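ESX secretion system protein EccC (Thermomonospora curvata, PDB 4NH0) forms part of the ESX (type VII) secretion system, which exports proteins including EsxA and EsxB, and has weak intrinsic ATPase activity. Local coordinates at residues I924-V934 with T1137-R1145; S1100-K1109 with P1120-V1131. All coordinates share one frame; numbering follows the deposited sequence.

Interaction 1. Residues I924-V934 with T1137-R1145; sequences IGIDEDSLSPV and TRLIQTAYR. With ATP (adenosine-5'-triphosphate), chain F.
I924 begins the antiparallel pairing: its carbonyl oxygen accepts the N-H of A1143 (I924 O to A1143 N 3.0 Å), and its CD1 meets CD1 of I1140, the two side chains crossing at about a right angle. G925 faces T1142 in a non-hydrogen-bonded pair, where any CB would run into Q1141 O and T1142 CA; glycine lets the backbones close up. I926 makes the hydrogen-bonded pair with Q1141, receiving Q1141 N on its own O (2.7 Å) and giving its N to Q1141 O. D927 turns its side chain to the same face as I1140, with CB on I1140 CG2 at 3.7 Å. Its CG stands between the backbone N and carbonyl carbon (chi1 53°), from where the carboxylate serves two partners: OD1 takes S932 N on its syn side, bracing the turn that follows, while OD2 lies at the edge of the R1138 guanidinium in a long salt bridge (D927 OD2 to R1138 NH1 3.6 Å), the flat groups turned 60° apart. With an asparagine in its place, R1138 would probably be left without this counter-charge. E928 donates its N to L1139 O (2.7 Å), and its extended side chain lays OE1 by L1139 CD2 before OE2 reaches a salt bridge to R723 in the second FtsK domain. V934, on the returning strand, fits CG2 against both I1140 CG2 and R1138 NH1. Backbone bonds thus help hold 1139-1143 in line with the nucleotide, where T1142 O accepts ATP N6 (3.2 Å, N-H...O 168°) and Y1144 packs beside the base; adenine's amino group is met by a main-chain acceptor whose position the neighbouring hairpin probably helps to set.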
# COMPACT_ATOMS: atom_id res chain seq x y z
N ILE A 924 24.58 -23.68 28.02
CA ILE A 924 25.29 -22.46 28.38
C ILE A 924 24.46 -21.22 28.09
O ILE A 924 24.78 -20.13 28.53
CB ILE A 924 26.64 -22.35 27.64
CG1 ILE A 924 26.41 -22.30 26.13
CG2 ILE A 924 27.54 -23.52 28.01
CD1 ILE A 924 27.69 -22.19 25.33
N GLY A 925 23.38 -21.41 27.34
CA GLY A 925 22.49 -20.31 27.01
C GLY A 925 21.52 -20.65 25.91
O GLY A 925 21.38 -21.81 25.53
N ILE A 926 20.84 -19.64 25.38
CA ILE A 926 19.89 -19.83 24.30
C ILE A 926 20.25 -18.95 23.10
O ILE A 926 20.81 -17.87 23.27
CB ILE A 926 18.45 -19.51 24.74
CG1 ILE A 926 18.33 -18.06 25.20
CG2 ILE A 926 18.02 -20.45 25.86
CD1 ILE A 926 16.92 -17.65 25.57
N ASP A 927 19.94 -19.43 21.90
CA ASP A 927 20.29 -18.71 20.69
C ASP A 927 19.23 -17.70 20.29
O ASP A 927 18.14 -17.69 20.86
CB ASP A 927 20.54 -19.70 19.54
CG ASP A 927 19.38 -20.66 19.32
OD1 ASP A 927 18.30 -20.44 19.90
OD2 ASP A 927 19.56 -21.64 18.57
N GLU A 928 19.55 -16.86 19.32
CA GLU A 928 18.60 -15.86 18.83
C GLU A 928 17.62 -16.49 17.85
O GLU A 928 16.50 -16.00 17.68
CB GLU A 928 19.34 -14.70 18.16
CG GLU A 928 18.44 -13.54 17.77
CD GLU A 928 19.15 -12.52 16.90
OE1 GLU A 928 19.89 -12.93 15.98
OE2 GLU A 928 18.98 -11.31 17.15
N ASP A 929 18.04 -17.57 17.22
CA ASP A 929 17.28 -18.19 16.14
C ASP A 929 15.90 -18.67 16.59
O ASP A 929 14.89 -18.31 15.99
CB ASP A 929 18.06 -19.35 15.53
CG ASP A 929 17.51 -19.79 14.19
OD1 ASP A 929 17.90 -19.20 13.16
OD2 ASP A 929 16.67 -20.72 14.17
N SER A 930 15.87 -19.50 17.63
CA SER A 930 14.62 -20.08 18.10
C SER A 930 14.48 -20.02 19.61
O SER A 930 13.57 -20.62 20.18
CB SER A 930 14.51 -21.53 17.63
OG SER A 930 15.64 -22.28 18.02
N LEU A 931 15.39 -19.30 20.26
CA LEU A 931 15.41 -19.16 21.72
C LEU A 931 15.47 -20.51 22.42
O LEU A 931 14.94 -20.68 23.52
CB LEU A 931 14.19 -18.38 22.20
CG LEU A 931 14.11 -16.91 21.76
CD1 LEU A 931 12.87 -16.25 22.33
CD2 LEU A 931 15.36 -16.17 22.20
N SER A 932 16.13 -21.48 21.79
CA SER A 932 16.29 -22.81 22.35
C SER A 932 17.69 -22.96 22.93
O SER A 932 18.63 -22.32 22.47
CB SER A 932 16.02 -23.87 21.29
OG SER A 932 16.72 -23.59 20.09
N PRO A 933 17.83 -23.81 23.97
CA PRO A 933 19.11 -24.00 24.66
C PRO A 933 20.27 -24.41 23.75
O PRO A 933 20.07 -25.15 22.79
CB PRO A 933 18.80 -25.12 25.66
CG PRO A 933 17.35 -24.98 25.92
CD PRO A 933 16.74 -24.57 24.61
N VAL A 934 21.46 -23.91 24.07
CA VAL A 934 22.67 -24.27 23.35
C VAL A 934 23.57 -25.09 24.27
O VAL A 934 23.90 -24.65 25.37
CB VAL A 934 23.43 -23.02 22.85
CG1 VAL A 934 24.76 -23.41 22.25
CG2 VAL A 934 22.59 -22.26 21.85
N THR A 1137 28.06 -20.72 12.67
CA THR A 1137 28.02 -19.54 13.53
C THR A 1137 26.58 -19.23 13.92
O THR A 1137 25.67 -19.32 13.09
CB THR A 1137 28.65 -18.32 12.83
OG1 THR A 1137 29.96 -18.67 12.36
CG2 THR A 1137 28.76 -17.15 13.79
N ARG A 1138 26.38 -18.87 15.18
CA ARG A 1138 25.05 -18.65 15.70
C ARG A 1138 25.08 -17.67 16.87
O ARG A 1138 25.85 -17.84 17.81
CB ARG A 1138 24.43 -19.98 16.14
CG ARG A 1138 22.93 -19.96 16.34
CD ARG A 1138 22.48 -21.25 16.99
NE ARG A 1138 23.48 -22.30 16.84
CZ ARG A 1138 23.47 -23.45 17.51
NH1 ARG A 1138 22.51 -23.70 18.39
NH2 ARG A 1138 24.41 -24.35 17.30
N LEU A 1139 24.25 -16.63 16.80
CA LEU A 1139 24.19 -15.64 17.87
C LEU A 1139 23.40 -16.17 19.06
O LEU A 1139 22.23 -16.54 18.93
CB LEU A 1139 23.56 -14.34 17.36
CG LEU A 1139 23.41 -13.23 18.40
CD1 LEU A 1139 24.75 -12.84 18.97
CD2 LEU A 1139 22.70 -12.03 17.80
N ILE A 1140 24.05 -16.23 20.22
CA ILE A 1140 23.41 -16.74 21.43
C ILE A 1140 23.53 -15.77 22.59
O ILE A 1140 24.25 -14.77 22.52
CB ILE A 1140 24.00 -18.09 21.86
CG1 ILE A 1140 25.39 -17.89 22.48
CG2 ILE A 1140 24.05 -19.06 20.69
CD1 ILE A 1140 25.93 -19.12 23.17
N GLN A 1141 22.82 -16.07 23.68
CA GLN A 1141 22.93 -15.31 24.92
C GLN A 1141 23.27 -16.25 26.06
O GLN A 1141 22.50 -17.16 26.36
CB GLN A 1141 21.63 -14.56 25.21
CG GLN A 1141 21.57 -13.95 26.60
CD GLN A 1141 22.37 -12.67 26.71
OE1 GLN A 1141 22.58 -11.97 25.72
NE2 GLN A 1141 22.82 -12.36 27.92
N THR A 1142 24.42 -16.04 26.69
CA THR A 1142 24.85 -16.91 27.78
C THR A 1142 24.10 -16.60 29.07
O THR A 1142 23.56 -15.51 29.23
CB THR A 1142 26.36 -16.79 28.03
OG1 THR A 1142 26.70 -15.42 28.28
CG2 THR A 1142 27.13 -17.29 26.82
N ALA A 1143 24.07 -17.57 29.97
CA ALA A 1143 23.30 -17.45 31.20
C ALA A 1143 24.12 -16.83 32.34
O ALA A 1143 25.33 -17.02 32.42
CB ALA A 1143 22.76 -18.80 31.62
N TYR A 1144 23.43 -16.11 33.22
CA TYR A 1144 24.08 -15.46 34.35
C TYR A 1144 23.98 -16.30 35.61
O TYR A 1144 22.89 -16.77 35.97
CB TYR A 1144 23.47 -14.08 34.59
CG TYR A 1144 24.01 -13.36 35.80
CD1 TYR A 1144 25.30 -12.86 35.81
CD2 TYR A 1144 23.23 -13.17 36.93
CE1 TYR A 1144 25.81 -12.20 36.92
CE2 TYR A 1144 23.72 -12.52 38.04
CZ TYR A 1144 25.01 -12.03 38.03
OH TYR A 1144 25.51 -11.38 39.13
N ARG A 1145 25.11 -16.50 36.28
CA ARG A 1145 25.16 -17.31 37.49
C ARG A 1145 25.59 -16.48 38.69
O ARG A 1145 26.73 -16.05 38.77
CB ARG A 1145 26.11 -18.49 37.30
CG ARG A 1145 26.29 -19.35 38.53
CD ARG A 1145 27.27 -20.48 38.27
NE ARG A 1145 27.45 -21.35 39.43
CZ ARG A 1145 28.31 -21.11 40.41
NH1 ARG A 1145 29.07 -20.02 40.38
NH2 ARG A 1145 28.41 -21.95 41.43
PG ATP F . 37.01 -9.02 33.49
O1G ATP F . 36.58 -9.01 34.94
O2G ATP F . 37.46 -7.69 32.96
O3G ATP F . 37.91 -10.18 33.13
PB ATP F . 34.81 -10.67 32.99
O1B ATP F . 35.40 -11.37 34.19
O2B ATP F . 34.68 -11.42 31.69
O3B ATP F . 35.65 -9.33 32.69
PA ATP F . 32.45 -10.95 34.41
O1A ATP F . 32.08 -12.28 33.79
O2A ATP F . 33.15 -10.93 35.74
O3A ATP F . 33.35 -10.14 33.35
O5' ATP F . 31.12 -10.05 34.50
C5' ATP F . 31.21 -8.63 34.59
C4' ATP F . 29.79 -8.08 34.64
O4' ATP F . 29.05 -8.60 33.54
C3' ATP F . 29.08 -8.51 35.92
O3' ATP F . 28.78 -7.36 36.71
C2' ATP F . 27.80 -9.19 35.48
O2' ATP F . 26.68 -8.50 36.04
C1' ATP F . 27.77 -9.09 33.96
N9 ATP F . 27.53 -10.43 33.37
C8 ATP F . 28.39 -11.46 33.38
N7 ATP F . 27.87 -12.54 32.75
C5 ATP F . 26.64 -12.21 32.33
C6 ATP F . 25.55 -12.88 31.59
N6 ATP F . 25.67 -14.17 31.18
N1 ATP F . 24.42 -12.18 31.35
C2 ATP F . 24.29 -10.90 31.75
N3 ATP F . 25.24 -10.23 32.42
C4 ATP F . 26.42 -10.81 32.74

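Interaction 2. Residues S1100-K1109 with P1120-V1131; sequences SPGLVMSGNK and PHKLPQGRGYFV. With ATP (adenosine-5'-triphosphate), chain F.
G1102 and V1131 bond to each other twice, N to O in both directions (G1102 N to V1131 O 2.8 Å), and V1104 and Y1129 repeat this two residues on; between them L1103 faces F1130 in a non-hydrogen-bonded pair. Past the strands, G1107 N reaches H1121 O at 2.9 Å from well above the carbonyl plane. Side-chain bonds take over in the loops. S1106 holds OG anti to its own N (chi1 -179°), where it accepts L1123 N (3.1 Å, nearly straight) and also bonds D949, while H1121 NE2 meets Y1129 OH in the plane of the imidazole. Apolar packing fills both faces: V1104 CG1 lies on P1120 CG (3.8 Å), and L1103 bends CD1 over the backbone of Y1129. M1105, its chain extended beyond CG, runs along R1127 O to bring CE near G1126 O (3.9 Å), and it also touches C952 of the nucleotide-binding loop. K1109 drapes its methylenes across P1120 O, with CE on H1121 CB. At the ligand, Q1125 sets its amide beside the ribose, and G1126 CA lies 3.7 Å from ATP C6; a CB there would clash with N1. G1126, with positive phi (91°), is the third residue of a type II beta turn, P1124 to R1127, that leads into strand 1127-1131 and forms part of the adenosine pocket of this P-loop FtsK domain.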
# COMPACT_ATOMS: atom_id res chain seq x y z
N SER A 1100 37.30 -26.96 17.52
CA SER A 1100 36.66 -26.95 18.82
C SER A 1100 35.55 -25.91 18.86
O SER A 1100 35.65 -24.88 18.20
CB SER A 1100 37.69 -26.67 19.92
OG SER A 1100 38.60 -27.75 20.05
N PRO A 1101 34.48 -26.19 19.63
CA PRO A 1101 33.40 -25.22 19.81
C PRO A 1101 33.93 -23.93 20.44
O PRO A 1101 34.79 -23.99 21.32
CB PRO A 1101 32.44 -25.94 20.76
CG PRO A 1101 32.73 -27.38 20.55
CD PRO A 1101 34.20 -27.46 20.30
N GLY A 1102 33.42 -22.79 19.99
CA GLY A 1102 33.93 -21.52 20.47
C GLY A 1102 32.87 -20.46 20.64
O GLY A 1102 31.75 -20.60 20.15
N LEU A 1103 33.23 -19.38 21.33
CA LEU A 1103 32.33 -18.26 21.53
C LEU A 1103 33.07 -16.94 21.36
O LEU A 1103 34.10 -16.71 21.99
CB LEU A 1103 31.67 -18.33 22.91
CG LEU A 1103 30.70 -17.20 23.23
CD1 LEU A 1103 29.62 -17.12 22.18
CD2 LEU A 1103 30.08 -17.40 24.60
N VAL A 1104 32.54 -16.07 20.51
CA VAL A 1104 33.11 -14.74 20.32
C VAL A 1104 32.15 -13.69 20.85
O VAL A 1104 31.09 -13.45 20.27
CB VAL A 1104 33.41 -14.47 18.83
CG1 VAL A 1104 33.93 -13.05 18.66
CG2 VAL A 1104 34.41 -15.48 18.31
N MET A 1105 32.52 -13.06 21.96
CA MET A 1105 31.66 -12.08 22.61
C MET A 1105 31.93 -10.67 22.11
O MET A 1105 32.27 -10.46 20.95
CB MET A 1105 31.82 -12.16 24.12
CG MET A 1105 31.26 -13.43 24.74
SD MET A 1105 31.62 -13.58 26.50
CE MET A 1105 30.32 -14.69 27.02
N SER A 1106 31.75 -9.70 23.00
CA SER A 1106 31.95 -8.30 22.66
C SER A 1106 33.41 -8.00 22.36
O SER A 1106 34.31 -8.49 23.04
CB SER A 1106 31.46 -7.40 23.79
OG SER A 1106 31.63 -6.03 23.47
N GLY A 1107 33.65 -7.20 21.33
CA GLY A 1107 35.00 -6.82 20.95
C GLY A 1107 35.02 -5.77 19.86
O GLY A 1107 34.08 -4.98 19.73
N ASN A 1108 36.10 -5.74 19.09
CA ASN A 1108 36.19 -4.84 17.95
C ASN A 1108 36.74 -5.55 16.72
O ASN A 1108 37.30 -6.64 16.82
CB ASN A 1108 37.05 -3.63 18.29
CG ASN A 1108 38.47 -4.01 18.67
OD1 ASN A 1108 38.72 -5.10 19.16
ND2 ASN A 1108 39.40 -3.09 18.44
N LYS A 1109 36.56 -4.92 15.57
CA LYS A 1109 36.82 -5.53 14.28
C LYS A 1109 38.29 -5.44 13.91
O LYS A 1109 38.74 -6.04 12.93
CB LYS A 1109 35.96 -4.88 13.18
CG LYS A 1109 34.49 -4.59 13.53
CD LYS A 1109 34.29 -3.43 14.51
CE LYS A 1109 32.83 -3.01 14.63
NZ LYS A 1109 32.62 -2.22 15.87
N PRO A 1120 34.18 -9.70 15.12
CA PRO A 1120 33.75 -9.19 16.43
C PRO A 1120 33.27 -7.74 16.39
O PRO A 1120 33.65 -6.99 15.51
CB PRO A 1120 35.02 -9.30 17.28
CG PRO A 1120 35.78 -10.41 16.65
CD PRO A 1120 35.53 -10.28 15.18
N HIS A 1121 32.43 -7.38 17.36
CA HIS A 1121 31.94 -6.02 17.51
C HIS A 1121 31.33 -5.82 18.89
O HIS A 1121 31.27 -6.76 19.68
CB HIS A 1121 30.93 -5.68 16.42
CG HIS A 1121 29.77 -6.62 16.35
ND1 HIS A 1121 28.54 -6.33 16.89
CD2 HIS A 1121 29.66 -7.86 15.80
CE1 HIS A 1121 27.72 -7.34 16.67
NE2 HIS A 1121 28.37 -8.28 16.02
N LYS A 1122 30.88 -4.60 19.18
CA LYS A 1122 30.35 -4.27 20.49
C LYS A 1122 29.04 -5.01 20.77
O LYS A 1122 28.02 -4.76 20.14
CB LYS A 1122 30.13 -2.76 20.61
CG LYS A 1122 29.54 -2.31 21.94
CD LYS A 1122 30.47 -2.65 23.10
CE LYS A 1122 29.94 -2.06 24.40
NZ LYS A 1122 30.72 -2.53 25.58
N LEU A 1123 29.09 -5.92 21.74
CA LEU A 1123 27.92 -6.69 22.14
C LEU A 1123 27.60 -6.46 23.61
O LEU A 1123 28.49 -6.19 24.41
CB LEU A 1123 28.13 -8.18 21.88
CG LEU A 1123 28.06 -8.65 20.43
CD1 LEU A 1123 28.41 -10.12 20.34
CD2 LEU A 1123 26.68 -8.39 19.86
N PRO A 1124 26.31 -6.56 23.98
CA PRO A 1124 25.91 -6.47 25.38
C PRO A 1124 26.50 -7.61 26.20
O PRO A 1124 26.96 -8.59 25.63
CB PRO A 1124 24.38 -6.56 25.32
CG PRO A 1124 24.09 -7.22 24.02
CD PRO A 1124 25.15 -6.73 23.09
N GLN A 1125 26.48 -7.47 27.53
CA GLN A 1125 27.08 -8.46 28.41
C GLN A 1125 26.42 -9.83 28.28
O GLN A 1125 25.20 -9.94 28.26
CB GLN A 1125 27.01 -7.99 29.86
CG GLN A 1125 27.80 -6.72 30.14
CD GLN A 1125 27.72 -6.29 31.59
OE1 GLN A 1125 26.71 -6.48 32.25
NE2 GLN A 1125 28.81 -5.72 32.09
N GLY A 1126 27.25 -10.87 28.18
CA GLY A 1126 26.75 -12.23 28.11
C GLY A 1126 26.51 -12.72 26.70
O GLY A 1126 26.54 -13.92 26.45
N ARG A 1127 26.27 -11.79 25.78
CA ARG A 1127 25.95 -12.16 24.41
C ARG A 1127 27.22 -12.40 23.59
O ARG A 1127 28.23 -11.74 23.79
CB ARG A 1127 25.11 -11.06 23.75
CG ARG A 1127 24.48 -11.47 22.43
CD ARG A 1127 23.34 -10.53 22.07
NE ARG A 1127 22.38 -10.41 23.16
CZ ARG A 1127 21.30 -9.65 23.12
NH1 ARG A 1127 21.02 -8.93 22.04
NH2 ARG A 1127 20.48 -9.60 24.17
N GLY A 1128 27.15 -13.36 22.68
CA GLY A 1128 28.27 -13.69 21.82
C GLY A 1128 27.86 -14.56 20.65
O GLY A 1128 26.70 -14.97 20.55
N TYR A 1129 28.80 -14.85 19.76
CA TYR A 1129 28.54 -15.70 18.61
C TYR A 1129 29.08 -17.10 18.82
O TYR A 1129 30.29 -17.32 18.81
CB TYR A 1129 29.14 -15.09 17.34
CG TYR A 1129 28.41 -13.86 16.85
CD1 TYR A 1129 27.33 -13.98 15.98
CD2 TYR A 1129 28.80 -12.59 17.24
CE1 TYR A 1129 26.66 -12.86 15.53
CE2 TYR A 1129 28.13 -11.47 16.80
CZ TYR A 1129 27.06 -11.61 15.94
OH TYR A 1129 26.40 -10.49 15.49
N PHE A 1130 28.18 -18.06 19.01
CA PHE A 1130 28.56 -19.44 19.25
C PHE A 1130 28.96 -20.12 17.94
O PHE A 1130 28.17 -20.21 17.01
CB PHE A 1130 27.42 -20.21 19.91
CG PHE A 1130 27.75 -21.64 20.22
CD1 PHE A 1130 28.55 -21.96 21.30
CD2 PHE A 1130 27.24 -22.67 19.44
CE1 PHE A 1130 28.85 -23.28 21.59
CE2 PHE A 1130 27.54 -23.98 19.73
CZ PHE A 1130 28.34 -24.29 20.81
N VAL A 1131 30.21 -20.59 17.88
CA VAL A 1131 30.71 -21.25 16.69
C VAL A 1131 30.94 -22.73 16.94
O VAL A 1131 31.73 -23.12 17.80
CB VAL A 1131 32.02 -20.61 16.19
CG1 VAL A 1131 32.61 -21.44 15.06
CG2 VAL A 1131 31.77 -19.18 15.74
PG ATP F . 37.01 -9.02 33.49
O1G ATP F . 36.58 -9.01 34.94
O2G ATP F . 37.46 -7.69 32.96
O3G ATP F . 37.91 -10.18 33.13
PB ATP F . 34.81 -10.67 32.99
O1B ATP F . 35.40 -11.37 34.19
O2B ATP F . 34.68 -11.42 31.69
O3B ATP F . 35.65 -9.33 32.69
PA ATP F . 32.45 -10.95 34.41
O1A ATP F . 32.08 -12.28 33.79
O2A ATP F . 33.15 -10.93 35.74
O3A ATP F . 33.35 -10.14 33.35
O5' ATP F . 31.12 -10.05 34.50
C5' ATP F . 31.21 -8.63 34.59
C4' ATP F . 29.79 -8.08 34.64
O4' ATP F . 29.05 -8.60 33.54
C3' ATP F . 29.08 -8.51 35.92
O3' ATP F . 28.78 -7.36 36.71
C2' ATP F . 27.80 -9.19 35.48
O2' ATP F . 26.68 -8.50 36.04
C1' ATP F . 27.77 -9.09 33.96
N9 ATP F . 27.53 -10.43 33.37
C8 ATP F . 28.39 -11.46 33.38
N7 ATP F . 27.87 -12.54 32.75
C5 ATP F . 26.64 -12.21 32.33
C6 ATP F . 25.55 -12.88 31.59
N6 ATP F . 25.67 -14.17 31.18
N1 ATP F . 24.42 -12.18 31.35
C2 ATP F . 24.29 -10.90 31.75
N3 ATP F . 25.24 -10.23 32.42
C4 ATP F . 26.42 -10.81 32.74

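Within the third FtsK domain the chain first makes the hairpin 924-934, then passes through the P-loop strand 944-947, helix 954-968 and the central parallel strands. Interaction 2 comes next, closing a short loop of ten residues between 1100-1109 and 1120-1131. A tight turn then sends the chain back as 1137-1145, and interaction 1 closes a loop of 202 residues that encloses interaction 2 whole. The two contacts abut through neighbouring strands 1127-1132 and 1136-1144, bonded by F1130 N to R1138 O. Together they join the hairpin 924-934 to strand 1102-1104, beside the P-loop strand, and both border the same ATP.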